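(5-formylfuran-3-yl)methyl phosphate transaminase (Methanococcus jannaschii, PDB 2Z61) catalyses the pyridoxal-phosphate-dependent transfer of an amino group from alanine to a phosphorylated furancarboxaldehyde, giving the furan precursor of methanofuran. Local coordinates at residues 280-285 against 305-310. Sequence-based numbering, arbitrary orientation.
Sequences KEFDRR and GAYYVF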
loop_
_atom_site.group_PDB
_atom_site.type_symbol
_atom_site.label_atom_id
_atom_site.label_comp_id
_atom_site.label_asym_id
_atom_site.label_seq_id
_atom_site.Cartn_x
_atom_site.Cartn_y
_atom_site.Cartn_z
ATOM N N LYS A 280 -20.244 5.670 -22.491
ATOM C CA LYS A 280 -21.585 5.828 -23.053
ATOM C C LYS A 280 -22.635 5.129 -22.186
ATOM O O LYS A 280 -23.689 5.690 -21.903
ATOM C CB LYS A 280 -21.646 5.253 -24.473
ATOM C CG LYS A 280 -21.461 6.270 -25.589
ATOM C CD LYS A 280 -20.148 7.018 -25.482
ATOM C CE LYS A 280 -19.973 7.962 -26.665
ATOM N NZ LYS A 280 -20.080 7.241 -27.972
ATOM N N GLU A 281 -22.345 3.901 -21.769
ATOM C CA GLU A 281 -23.278 3.153 -20.938
ATOM C C GLU A 281 -23.555 3.883 -19.623
ATOM O O GLU A 281 -24.706 3.986 -19.201
ATOM C CB GLU A 281 -22.730 1.746 -20.658
ATOM C CG GLU A 281 -23.593 0.928 -19.704
ATOM C CD GLU A 281 -24.972 0.610 -20.264
ATOM O OE1 GLU A 281 -25.580 1.474 -20.931
ATOM O OE2 GLU A 281 -25.455 -0.512 -20.023
ATOM N N PHE A 282 -22.503 4.386 -18.980
ATOM C CA PHE A 282 -22.661 5.113 -17.720
ATOM C C PHE A 282 -23.575 6.321 -17.912
ATOM O O PHE A 282 -24.391 6.632 -17.050
ATOM C CB PHE A 282 -21.296 5.590 -17.195
ATOM C CG PHE A 282 -20.609 4.620 -16.257
ATOM C CD1 PHE A 282 -19.238 4.417 -16.332
ATOM C CD2 PHE A 282 -21.325 3.948 -15.272
ATOM C CE1 PHE A 282 -18.589 3.563 -15.443
ATOM C CE2 PHE A 282 -20.685 3.089 -14.374
ATOM C CZ PHE A 282 -19.314 2.898 -14.463
ATOM N N ASP A 283 -23.429 7.005 -19.042
ATOM C CA ASP A 283 -24.240 8.186 -19.307
ATOM C C ASP A 283 -25.708 7.817 -19.512
ATOM O O ASP A 283 -26.607 8.555 -19.098
ATOM C CB ASP A 283 -23.698 8.936 -20.527
ATOM C CG ASP A 283 -24.413 10.252 -20.762
ATOM O OD1 ASP A 283 -24.747 10.932 -19.771
ATOM O OD2 ASP A 283 -24.627 10.619 -21.937
ATOM N N ARG A 284 -25.953 6.675 -20.148
ATOM C CA ARG A 284 -27.324 6.233 -20.366
ATOM C C ARG A 284 -27.956 5.991 -18.994
ATOM O O ARG A 284 -29.115 6.334 -18.755
ATOM C CB ARG A 284 -27.352 4.938 -21.181
ATOM C CG ARG A 284 -28.728 4.613 -21.748
ATOM C CD ARG A 284 -28.724 3.324 -22.552
ATOM N NE ARG A 284 -29.632 2.310 -22.025
ATOM C CZ ARG A 284 -29.242 1.110 -21.606
ATOM N NH1 ARG A 284 -27.962 0.772 -21.659
ATOM N NH2 ARG A 284 -30.132 0.248 -21.131
ATOM N N ARG A 285 -27.175 5.406 -18.092
ATOM C CA ARG A 285 -27.641 5.121 -16.743
ATOM C C ARG A 285 -27.884 6.413 -15.968
ATOM O O ARG A 285 -28.898 6.564 -15.287
ATOM C CB ARG A 285 -26.602 4.283 -16.010
ATOM C CG ARG A 285 -26.257 2.976 -16.703
ATOM C CD ARG A 285 -25.040 2.359 -16.050
ATOM N NE ARG A 285 -24.802 0.990 -16.475
ATOM C CZ ARG A 285 -23.809 0.240 -16.014
ATOM N NH1 ARG A 285 -22.967 0.744 -15.112
ATOM N NH2 ARG A 285 -23.659 -1.009 -16.448
ATOM N N GLY A 305 -20.477 13.825 -13.772
ATOM C CA GLY A 305 -19.281 13.000 -13.763
ATOM C C GLY A 305 -19.299 11.850 -12.776
ATOM O O GLY A 305 -20.242 11.695 -11.999
ATOM N N ALA A 306 -18.241 11.044 -12.800
ATOM C CA ALA A 306 -18.140 9.890 -11.912
ATOM C C ALA A 306 -19.372 9.025 -12.173
ATOM O O ALA A 306 -19.809 8.904 -13.312
ATOM C CB ALA A 306 -18.089 10.348 -10.442
ATOM N N TYR A 307 -19.922 8.406 -11.140
ATOM C CA TYR A 307 -21.126 7.601 -11.324
ATOM C C TYR A 307 -22.021 7.691 -10.096
ATOM O O TYR A 307 -22.612 6.706 -9.651
ATOM C CB TYR A 307 -20.770 6.145 -11.664
ATOM C CG TYR A 307 -19.594 5.554 -10.907
ATOM C CD1 TYR A 307 -19.696 5.221 -9.552
ATOM C CD2 TYR A 307 -18.385 5.296 -11.559
ATOM C CE1 TYR A 307 -18.620 4.639 -8.867
ATOM C CE2 TYR A 307 -17.308 4.720 -10.892
ATOM C CZ TYR A 307 -17.430 4.392 -9.545
ATOM O OH TYR A 307 -16.362 3.831 -8.882
ATOM N N TYR A 308 -22.129 8.906 -9.570
ATOM C CA TYR A 308 -22.940 9.173 -8.392
ATOM C C TYR A 308 -23.871 10.366 -8.604
ATOM O O TYR A 308 -23.581 11.273 -9.387
ATOM C CB TYR A 308 -22.046 9.500 -7.194
ATOM C CG TYR A 308 -20.891 8.555 -6.968
ATOM C CD1 TYR A 308 -21.101 7.233 -6.570
ATOM C CD2 TYR A 308 -19.573 9.002 -7.096
ATOM C CE1 TYR A 308 -20.022 6.384 -6.296
ATOM C CE2 TYR A 308 -18.492 8.166 -6.823
ATOM C CZ TYR A 308 -18.724 6.859 -6.421
ATOM O OH TYR A 308 -17.651 6.048 -6.128
ATOM N N VAL A 309 -24.989 10.345 -7.889
ATOM C CA VAL A 309 -25.964 11.430 -7.895
ATOM C C VAL A 309 -26.256 11.602 -6.404
ATOM O O VAL A 309 -26.459 10.616 -5.684
ATOM C CB VAL A 309 -27.239 11.059 -8.677
ATOM C CG1 VAL A 309 -28.207 12.224 -8.662
ATOM C CG2 VAL A 309 -26.878 10.721 -10.126
ATOM N N PHE A 310 -26.252 12.847 -5.937
ATOM C CA PHE A 310 -26.445 13.140 -4.516
ATOM C C PHE A 310 -27.663 14.047 -4.294
ATOM O O PHE A 310 -27.522 15.226 -3.967
ATOM C CB PHE A 310 -25.174 13.822 -3.995
ATOM C CG PHE A 310 -24.994 13.749 -2.510
ATOM C CD1 PHE A 310 -24.858 12.520 -1.871
ATOM C CD2 PHE A 310 -24.902 14.909 -1.753
ATOM C CE1 PHE A 310 -24.627 12.450 -0.496
ATOM C CE2 PHE A 310 -24.673 14.852 -0.381
ATOM C CZ PHE A 310 -24.533 13.619 0.247
#
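F282 on the long helix 269-295 packs against Y307, just ahead of the short strand 308-309. The two side chains run alongside each other in the same direction. Their planes are close to parallel, 26° apart. The rings are displaced laterally, with centroids 5.5 Å apart, and overlap so little that this is no full stack. The nearest atoms are F282 CZ and Y307 CD2, at 3.9 Å. Y307 CB sits over one face of the F282 ring, 4.1 Å from CE2 of F282. CG of Y307 lies between its backbone N and carbonyl carbon (chi1 40°), which directs the ring alongside F282. On its other flank, CD1 of Y307 lies 3.5 Å above the plane of the Y308 ring, toward the rim. The Y307 hydroxyl is hydrogen-bonded to the backbone O of G37. F41 meets the F282 ring edge-to-face, and a salt bridge from R285 to D40 ties the same helix to the loop that carries F41.

The contact joins helix 269-295 to the loop leading into edge strand 308-309 of the three-stranded antiparallel sheet. Y307 is tied to the neighbourhood of that sheet by a backbone hydrogen bond with Y350 and by side-chain contact with S349. No hydrogen bond or salt bridge crosses between the segments. The join is buried and apolar, and rests on dispersion and the exclusion of water.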